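Local coordinates for a cystathionine beta-synthase domain protein fused to a Zn-ribbon-like domain (Pyrococcus furiosus, PDB 3GHD) that is of unproven function but carries a CBS domain and a zinc-ribbon-like domain, and so probably binds a nucleotide ligand as well as metal, at residues I3-K8 against D12-I17; S25-E30 against L35-E40; D45-K50 against E60-K65. All coordinates share one frame; numbering follows the deposited sequence.

How the contacts relate
This chain is the CBS-domain part of a longer protein. Contacts 1 and 2, both partly buried, share the sheet: strand 2-5 lies parallel to strand 25-30, which pairs antiparallel with strand 33-39, and V27 bonds through its backbone to I3 and V5. Contact 1 lays a helix on this sheet with methyl groups alone. Contact 2 is backbone pairing with mostly apolar side chains on both faces and the largest buried area. Contact 3, buried, joins helix 40-48 to the segment leading into strand 64-65 through two buried residues and a partly exposed lysine bonded to a carbonyl. It meets contact 2 where V38 touches I62. All three reach the second subunit, contact 2 through E40's salt bridge.

Contact 1 (I3-K8 against D12-I17); sequences IVVQPK and DRVAKI
V14 is the first residue of the helical segment 12-17 to meet strand 3-5. Its CG2 methyl lies 4.2 Å from V5 CG1, and the two valine side chains cross at about a right angle. The same V14 also touches A26 on the neighbouring strand, so it spans two strands of the sheet. A15, like D12 before it, packs on V48 of the second subunit, and K16 on A49 of that subunit. One helical turn past V14 comes I17, whose CB points at the strand and which supplies the largest share of the helix surface. Its two branches divide the work: CD1 reaches 4.3 Å from V5 CG1, while CG2 presses on I3 CG2 at 3.5 Å, the closest approach between the segments. With CG2 of I3 and CG2 of I17 each anti to its own backbone N, the two branches meet methyl to methyl, tight for an apolar pair. V5 CG1 therefore faces both V14 and I17. No hydrogen bond joins the segments. Strand and helix run nearly antiparallel, at 162°, with their axes 10.0 Å apart. This is the strand-to-helix packing of a beta-alpha-beta unit, strand 2-5, helix 11-20 and strand 25-30, within the CBS domain.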
loop_
_atom_site.group_PDB
_atom_site.type_symbol
_atom_site.label_atom_id
_atom_site.label_comp_id
_atom_site.label_asym_id
_atom_site.label_seq_id
_atom_site.Cartn_x
_atom_site.Cartn_y
_atom_site.Cartn_z
ATOM N N ILE A 3 2.618 11.916 -16.240
ATOM C CA ILE A 3 3.621 11.318 -17.105
ATOM C C ILE A 3 3.035 11.287 -18.530
ATOM O O ILE A 3 1.862 10.997 -18.707
ATOM C CB ILE A 3 3.917 9.880 -16.694
ATOM C CG1 ILE A 3 4.436 9.758 -15.242
ATOM C CG2 ILE A 3 4.939 9.243 -17.648
ATOM C CD1 ILE A 3 5.916 10.078 -15.090
ATOM N N VAL A 4 3.867 11.570 -19.528
ATOM C CA VAL A 4 3.434 11.570 -20.936
ATOM C C VAL A 4 3.518 10.162 -21.506
ATOM O O VAL A 4 4.529 9.486 -21.316
ATOM C CB VAL A 4 4.274 12.531 -21.745
ATOM C CG1 VAL A 4 3.797 12.569 -23.227
ATOM C CG2 VAL A 4 4.212 13.949 -21.088
ATOM N N VAL A 5 2.440 9.736 -22.168
ATOM C CA VAL A 5 2.356 8.447 -22.883
ATOM C C VAL A 5 1.876 8.650 -24.310
ATOM O O VAL A 5 1.493 9.747 -24.688
ATOM C CB VAL A 5 1.396 7.457 -22.212
ATOM C CG1 VAL A 5 1.849 7.124 -20.788
ATOM C CG2 VAL A 5 -0.076 7.967 -22.229
ATOM N N GLN A 6 1.883 7.572 -25.085
ATOM C CA GLN A 6 1.426 7.586 -26.478
ATOM C C GLN A 6 0.000 7.017 -26.602
ATOM O O GLN A 6 -0.390 6.131 -25.848
ATOM C CB GLN A 6 2.382 6.750 -27.316
ATOM C CG GLN A 6 3.825 7.265 -27.347
ATOM C CD GLN A 6 4.832 6.156 -27.618
ATOM O OE1 GLN A 6 5.414 6.086 -28.706
ATOM N NE2 GLN A 6 5.021 5.263 -26.632
ATOM N N PRO A 7 -0.773 7.500 -27.593
ATOM C CA PRO A 7 -2.165 7.054 -27.747
ATOM C C PRO A 7 -2.340 5.544 -27.814
ATOM O O PRO A 7 -3.341 5.015 -27.335
ATOM C CB PRO A 7 -2.589 7.673 -29.083
ATOM C CG PRO A 7 -1.343 8.087 -29.748
ATOM C CD PRO A 7 -0.402 8.454 -28.650
ATOM N N LYS A 8 -1.362 4.867 -28.391
ATOM C CA LYS A 8 -1.471 3.440 -28.643
ATOM C C LYS A 8 -0.939 2.608 -27.471
ATOM O O LYS A 8 -1.044 1.391 -27.507
ATOM C CB LYS A 8 -0.755 3.088 -29.942
ATOM N N ASP A 12 -2.496 -1.552 -19.242
ATOM C CA ASP A 12 -1.579 -2.299 -18.383
ATOM C C ASP A 12 -0.230 -1.622 -18.340
ATOM O O ASP A 12 0.307 -1.429 -17.251
ATOM C CB ASP A 12 -1.434 -3.780 -18.764
ATOM C CG ASP A 12 -0.966 -3.994 -20.185
ATOM O OD1 ASP A 12 -1.461 -3.345 -21.119
ATOM O OD2 ASP A 12 -0.077 -4.826 -20.378
ATOM N N ARG A 13 0.326 -1.265 -19.493
ATOM C CA ARG A 13 1.608 -0.569 -19.509
ATOM C C ARG A 13 1.542 0.834 -18.856
ATOM O O ARG A 13 2.460 1.235 -18.186
ATOM C CB ARG A 13 2.168 -0.439 -20.907
ATOM C CG ARG A 13 2.615 -1.824 -21.529
ATOM C CD ARG A 13 3.533 -1.571 -22.699
ATOM N N VAL A 14 0.474 1.551 -19.104
ATOM C CA VAL A 14 0.308 2.912 -18.629
ATOM C C VAL A 14 0.124 2.929 -17.076
ATOM O O VAL A 14 0.705 3.745 -16.372
ATOM C CB VAL A 14 -0.848 3.553 -19.346
ATOM C CG1 VAL A 14 -1.202 4.895 -18.700
ATOM C CG2 VAL A 14 -0.515 3.698 -20.835
ATOM N N ALA A 15 -0.678 1.993 -16.558
ATOM C CA ALA A 15 -0.838 1.710 -15.140
ATOM C C ALA A 15 0.509 1.551 -14.387
ATOM O O ALA A 15 0.719 2.148 -13.337
ATOM C CB ALA A 15 -1.692 0.410 -14.979
ATOM N N LYS A 16 1.407 0.732 -14.937
ATOM C CA LYS A 16 2.739 0.514 -14.373
ATOM C C LYS A 16 3.567 1.779 -14.425
ATOM O O LYS A 16 4.219 2.112 -13.444
ATOM C CB LYS A 16 3.495 -0.602 -15.058
ATOM N N ILE A 17 3.515 2.493 -15.539
ATOM C CA ILE A 17 4.207 3.790 -15.664
ATOM C C ILE A 17 3.798 4.788 -14.550
ATOM O O ILE A 17 4.657 5.324 -13.860
ATOM C CB ILE A 17 4.001 4.403 -17.065
ATOM C CG1 ILE A 17 4.686 3.511 -18.106
ATOM C CG2 ILE A 17 4.559 5.775 -17.141
ATOM C CD1 ILE A 17 4.319 3.844 -19.546
#

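Contact 2 (S25-E30 against L35-E40); sequences SAVVME and LGVVTE
S25 CB sits against V37 CG2 at 3.8 Å, a diagonal fit on the face that also carries V27 and T39. V37 turns CG2 anti to its backbone N, toward the serine, and V27 CG2 comes up to the same methyl more loosely. I70 of the third subunit packs over S25 and T39. The opposite face is filled by A26, V28 and V38. A26 lies beside V38 with only a methyl, whereas V28 CG2 reaches 4.2 Å from V38 CG2. Over G36, which has no side chain, the selenomethionine M63 fills the hollow and touches V28 and V38. Strands 25-30 and 33-39 form a beta hairpin of the CBS domain, interrupted by a classic beta bulge: L35 and G36 both face V28. V28 makes two bonds, its N to G36 O at 2.9 Å, with the donor 38° above the carbonyl plane, and its O receiving L35 N at 2.8 Å almost in line with the C=O bond. Beyond the bulge A26 and V38 exchange a regular pair, A26 N to V38 O being 2.7 Å. Near the hairpin turn L35 CD1 rests on E30 CB at 3.8 Å and approaches V28 CG1 at 4.3 Å.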
loop_
_atom_site.group_PDB
_atom_site.type_symbol
_atom_site.label_atom_id
_atom_site.label_comp_id
_atom_site.label_asym_id
_atom_site.label_seq_id
_atom_site.Cartn_x
_atom_site.Cartn_y
_atom_site.Cartn_z
ATOM N N SER A 25 -1.870 10.994 -13.262
ATOM C CA SER A 25 -2.356 11.255 -14.647
ATOM C C SER A 25 -1.379 10.892 -15.767
ATOM O O SER A 25 -0.195 11.159 -15.674
ATOM C CB SER A 25 -2.660 12.771 -14.819
ATOM O OG SER A 25 -3.534 13.250 -13.795
ATOM N N ALA A 26 -1.908 10.327 -16.858
ATOM C CA ALA A 26 -1.129 10.031 -18.048
ATOM C C ALA A 26 -1.629 10.959 -19.116
ATOM O O ALA A 26 -2.819 10.884 -19.467
ATOM C CB ALA A 26 -1.351 8.577 -18.533
ATOM N N VAL A 27 -0.743 11.823 -19.599
ATOM C CA VAL A 27 -1.038 12.824 -20.619
ATOM C C VAL A 27 -0.704 12.193 -21.959
ATOM O O VAL A 27 0.434 11.797 -22.205
ATOM C CB VAL A 27 -0.277 14.129 -20.412
ATOM C CG1 VAL A 27 -0.505 15.070 -21.577
ATOM C CG2 VAL A 27 -0.707 14.787 -19.076
ATOM N N VAL A 28 -1.733 12.022 -22.768
ATOM C CA VAL A 28 -1.631 11.340 -24.056
ATOM C C VAL A 28 -1.204 12.330 -25.142
ATOM O O VAL A 28 -1.939 13.293 -25.452
ATOM C CB VAL A 28 -2.969 10.630 -24.431
ATOM C CG1 VAL A 28 -2.846 9.900 -25.759
ATOM C CG2 VAL A 28 -3.394 9.653 -23.268
HETATM N N MSE A 29 -0.007 12.091 -25.688
HETATM C CA MSE A 29 0.564 12.924 -26.755
HETATM C C MSE A 29 0.840 12.138 -28.021
HETATM O O MSE A 29 1.405 11.039 -27.985
HETATM C CB MSE A 29 1.885 13.559 -26.298
HETATM C CG MSE A 29 1.730 14.748 -25.393
HETATM SE SE MSE A 29 3.473 15.662 -25.191
HETATM C CE MSE A 29 3.006 17.109 -23.940
ATOM N N GLU A 30 0.443 12.739 -29.142
ATOM C CA GLU A 30 0.711 12.242 -30.476
ATOM C C GLU A 30 1.696 13.247 -31.043
ATOM O O GLU A 30 1.346 14.396 -31.324
ATOM C CB GLU A 30 -0.579 12.229 -31.289
ATOM C CG GLU A 30 -0.453 11.636 -32.696
ATOM C CD GLU A 30 -0.263 10.138 -32.675
ATOM O OE1 GLU A 30 0.878 9.672 -32.403
ATOM O OE2 GLU A 30 -1.271 9.433 -32.926
ATOM N N LEU A 35 -3.443 15.181 -26.824
ATOM C CA LEU A 35 -4.776 14.723 -27.206
ATOM C C LEU A 35 -5.750 14.675 -26.013
ATOM O O LEU A 35 -6.945 14.945 -26.151
ATOM C CB LEU A 35 -4.688 13.324 -27.855
ATOM C CG LEU A 35 -3.837 13.146 -29.114
ATOM C CD1 LEU A 35 -3.899 11.686 -29.562
ATOM C CD2 LEU A 35 -4.297 14.056 -30.243
ATOM N N GLY A 36 -5.254 14.305 -24.852
ATOM C CA GLY A 36 -6.104 14.150 -23.676
ATOM C C GLY A 36 -5.328 13.700 -22.439
ATOM O O GLY A 36 -4.090 13.734 -22.418
ATOM N N VAL A 37 -6.071 13.247 -21.441
ATOM C CA VAL A 37 -5.522 12.774 -20.179
ATOM C C VAL A 37 -6.294 11.495 -19.715
ATOM O O VAL A 37 -7.515 11.361 -19.955
ATOM C CB VAL A 37 -5.607 13.935 -19.150
ATOM C CG1 VAL A 37 -7.078 14.296 -18.914
ATOM C CG2 VAL A 37 -4.845 13.637 -17.810
ATOM N N VAL A 38 -5.572 10.580 -19.061
ATOM C CA VAL A 38 -6.119 9.354 -18.444
ATOM C C VAL A 38 -5.645 9.331 -16.964
ATOM O O VAL A 38 -4.499 9.685 -16.624
ATOM C CB VAL A 38 -5.737 8.061 -19.231
ATOM C CG1 VAL A 38 -6.189 6.816 -18.477
ATOM C CG2 VAL A 38 -6.318 8.053 -20.710
ATOM N N THR A 39 -6.594 9.127 -16.055
ATOM C CA THR A 39 -6.333 9.086 -14.641
ATOM C C THR A 39 -6.484 7.663 -14.154
ATOM O O THR A 39 -7.033 6.791 -14.833
ATOM C CB THR A 39 -7.254 10.066 -13.841
ATOM O OG1 THR A 39 -8.598 9.586 -13.828
ATOM C CG2 THR A 39 -7.215 11.413 -14.485
ATOM N N GLU A 40 -6.025 7.431 -12.950
ATOM C CA GLU A 40 -6.236 6.132 -12.306
ATOM C C GLU A 40 -7.724 5.882 -12.083
ATOM O O GLU A 40 -8.152 4.751 -12.134
ATOM C CB GLU A 40 -5.413 6.030 -10.992
ATOM C CG GLU A 40 -3.917 6.036 -11.263
ATOM C CD GLU A 40 -3.054 5.666 -10.080
ATOM O OE1 GLU A 40 -3.396 6.183 -9.023
ATOM O OE2 GLU A 40 -2.048 4.869 -10.207
#

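Contact 3 (D45-K50 against E60-K65); sequences DKVVAK and EEIMTK
Helix 40-48, which follows the hairpin of the CBS domain, packs here on the segment that brings the chain back toward the sheet as strand 64-65. I62 does the joining, with its CB pointing toward the helix and most of its side chain buried. Its CD1 lies 3.6 Å from V47 CG2, and the two side chains cross at about a right angle. I62 CG2 touches both V47 CG2 and K46 CB, each at 4.0 Å, so both I62 CD1 and I62 CG2 meet the V47 CG2 methyl from one side. The chi1 of 63° sets I62 CG1 between its own backbone N and carbonyl carbon, and from there CD1 extends to V47 and to V38 on the sheet. V47 also packs on K52 and P54 of the loop that follows. K46 runs obliquely past the same isoleucine. Its chain is extended beyond CG, and CD passes 4.0 Å from I62 CB before the ammonium group reaches the backbone. D42 on the same helix makes a long, weak ion pair with that ammonium group. Replacing K46 by an alanine would probably leave I62 O without its lysine donor and uncover the side of I62 CB that K46 CD now covers. V48 packs on A15, and A49 on K16, of the second subunit. The one hydrogen bond between the segments runs from K46 NZ to I62 O, 3.0 Å long, with the nitrogen 45° above the carbonyl plane.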
loop_
_atom_site.group_PDB
_atom_site.type_symbol
_atom_site.label_atom_id
_atom_site.label_comp_id
_atom_site.label_asym_id
_atom_site.label_seq_id
_atom_site.Cartn_x
_atom_site.Cartn_y
_atom_site.Cartn_z
ATOM N N ASP A 45 -12.515 2.852 -13.360
ATOM C CA ASP A 45 -13.946 3.009 -13.650
ATOM C C ASP A 45 -14.327 2.645 -15.064
ATOM O O ASP A 45 -15.419 2.119 -15.283
ATOM C CB ASP A 45 -14.419 4.424 -13.345
ATOM C CG ASP A 45 -14.258 4.805 -11.879
ATOM O OD1 ASP A 45 -14.096 3.871 -11.064
ATOM O OD2 ASP A 45 -14.297 6.037 -11.542
ATOM N N LYS A 46 -13.448 2.928 -16.021
ATOM C CA LYS A 46 -13.732 2.696 -17.401
ATOM C C LYS A 46 -13.170 1.385 -17.924
ATOM O O LYS A 46 -13.638 0.890 -18.971
ATOM C CB LYS A 46 -13.240 3.850 -18.264
ATOM C CG LYS A 46 -13.873 5.187 -17.933
ATOM C CD LYS A 46 -13.140 6.268 -18.667
ATOM C CE LYS A 46 -13.983 7.487 -18.819
ATOM N NZ LYS A 46 -13.339 8.450 -19.738
ATOM N N VAL A 47 -12.236 0.788 -17.206
ATOM C CA VAL A 47 -11.644 -0.472 -17.662
ATOM C C VAL A 47 -11.921 -1.658 -16.736
ATOM O O VAL A 47 -12.607 -2.607 -17.118
ATOM C CB VAL A 47 -10.141 -0.340 -17.907
ATOM C CG1 VAL A 47 -9.625 -1.570 -18.661
ATOM C CG2 VAL A 47 -9.823 0.966 -18.675
ATOM N N VAL A 48 -11.374 -1.604 -15.528
ATOM C CA VAL A 48 -11.487 -2.704 -14.570
ATOM C C VAL A 48 -12.937 -3.014 -14.195
ATOM O O VAL A 48 -13.376 -4.162 -14.325
ATOM C CB VAL A 48 -10.637 -2.395 -13.277
ATOM C CG1 VAL A 48 -10.697 -3.544 -12.298
ATOM C CG2 VAL A 48 -9.158 -2.046 -13.685
ATOM N N ALA A 49 -13.690 -1.988 -13.789
ATOM C CA ALA A 49 -15.071 -2.129 -13.307
ATOM C C ALA A 49 -16.058 -2.482 -14.417
ATOM O O ALA A 49 -17.109 -3.107 -14.184
ATOM C CB ALA A 49 -15.522 -0.827 -12.612
ATOM N N LYS A 50 -15.700 -2.049 -15.614
ATOM C CA LYS A 50 -16.424 -2.383 -16.811
ATOM C C LYS A 50 -16.042 -3.784 -17.258
ATOM O O LYS A 50 -16.612 -4.271 -18.186
ATOM C CB LYS A 50 -16.124 -1.391 -17.936
ATOM C CG LYS A 50 -16.732 0.012 -17.809
ATOM C CD LYS A 50 -18.181 0.061 -17.390
ATOM C CE LYS A 50 -18.840 1.415 -17.806
ATOM N NZ LYS A 50 -20.135 1.687 -17.083
ATOM N N GLU A 60 -5.877 5.963 -25.538
ATOM C CA GLU A 60 -6.720 6.821 -26.374
ATOM C C GLU A 60 -8.225 6.473 -26.219
ATOM O O GLU A 60 -9.074 7.371 -26.246
ATOM C CB GLU A 60 -6.293 6.714 -27.839
ATOM C CG GLU A 60 -6.599 5.353 -28.467
ATOM C CD GLU A 60 -6.033 5.176 -29.864
ATOM O OE1 GLU A 60 -6.077 4.016 -30.349
ATOM O OE2 GLU A 60 -5.567 6.167 -30.488
ATOM N N GLU A 61 -8.525 5.184 -26.005
ATOM C CA GLU A 61 -9.904 4.715 -25.839
ATOM C C GLU A 61 -10.598 5.151 -24.545
ATOM O O GLU A 61 -11.825 5.064 -24.475
ATOM C CB GLU A 61 -9.999 3.183 -25.935
ATOM C CG GLU A 61 -9.303 2.524 -27.133
ATOM C CD GLU A 61 -9.445 1.005 -27.090
ATOM O OE1 GLU A 61 -10.452 0.505 -26.509
ATOM O OE2 GLU A 61 -8.558 0.311 -27.639
ATOM N N ILE A 62 -9.857 5.614 -23.525
ATOM C CA ILE A 62 -10.504 6.053 -22.277
ATOM C C ILE A 62 -10.123 7.464 -21.795
ATOM O O ILE A 62 -10.521 7.865 -20.688
ATOM C CB ILE A 62 -10.244 5.072 -21.115
ATOM C CG1 ILE A 62 -8.750 5.001 -20.785
ATOM C CG2 ILE A 62 -10.751 3.702 -21.408
ATOM C CD1 ILE A 62 -8.444 4.142 -19.565
HETATM N N MSE A 63 -9.382 8.227 -22.595
HETATM C CA MSE A 63 -8.970 9.558 -22.142
HETATM C C MSE A 63 -10.107 10.539 -22.264
HETATM O O MSE A 63 -11.020 10.379 -23.084
HETATM C CB MSE A 63 -7.784 10.078 -22.949
HETATM C CG MSE A 63 -8.146 10.444 -24.364
HETATM SE SE MSE A 63 -6.640 10.757 -25.565
HETATM C CE MSE A 63 -7.623 10.684 -27.293
ATOM N N THR A 64 -10.042 11.558 -21.426
ATOM C CA THR A 64 -10.791 12.793 -21.623
ATOM C C THR A 64 -10.045 13.664 -22.618
ATOM O O THR A 64 -8.812 13.725 -22.570
ATOM C CB THR A 64 -10.902 13.529 -20.290
ATOM O OG1 THR A 64 -11.662 12.710 -19.411
ATOM C CG2 THR A 64 -11.590 14.922 -20.441
ATOM N N LYS A 65 -10.787 14.293 -23.539
ATOM C CA LYS A 65 -10.209 15.199 -24.531
ATOM C C LYS A 65 -9.586 16.391 -23.820
ATOM O O LYS A 65 -10.125 16.869 -22.817
ATOM C CB LYS A 65 -11.270 15.674 -25.549
#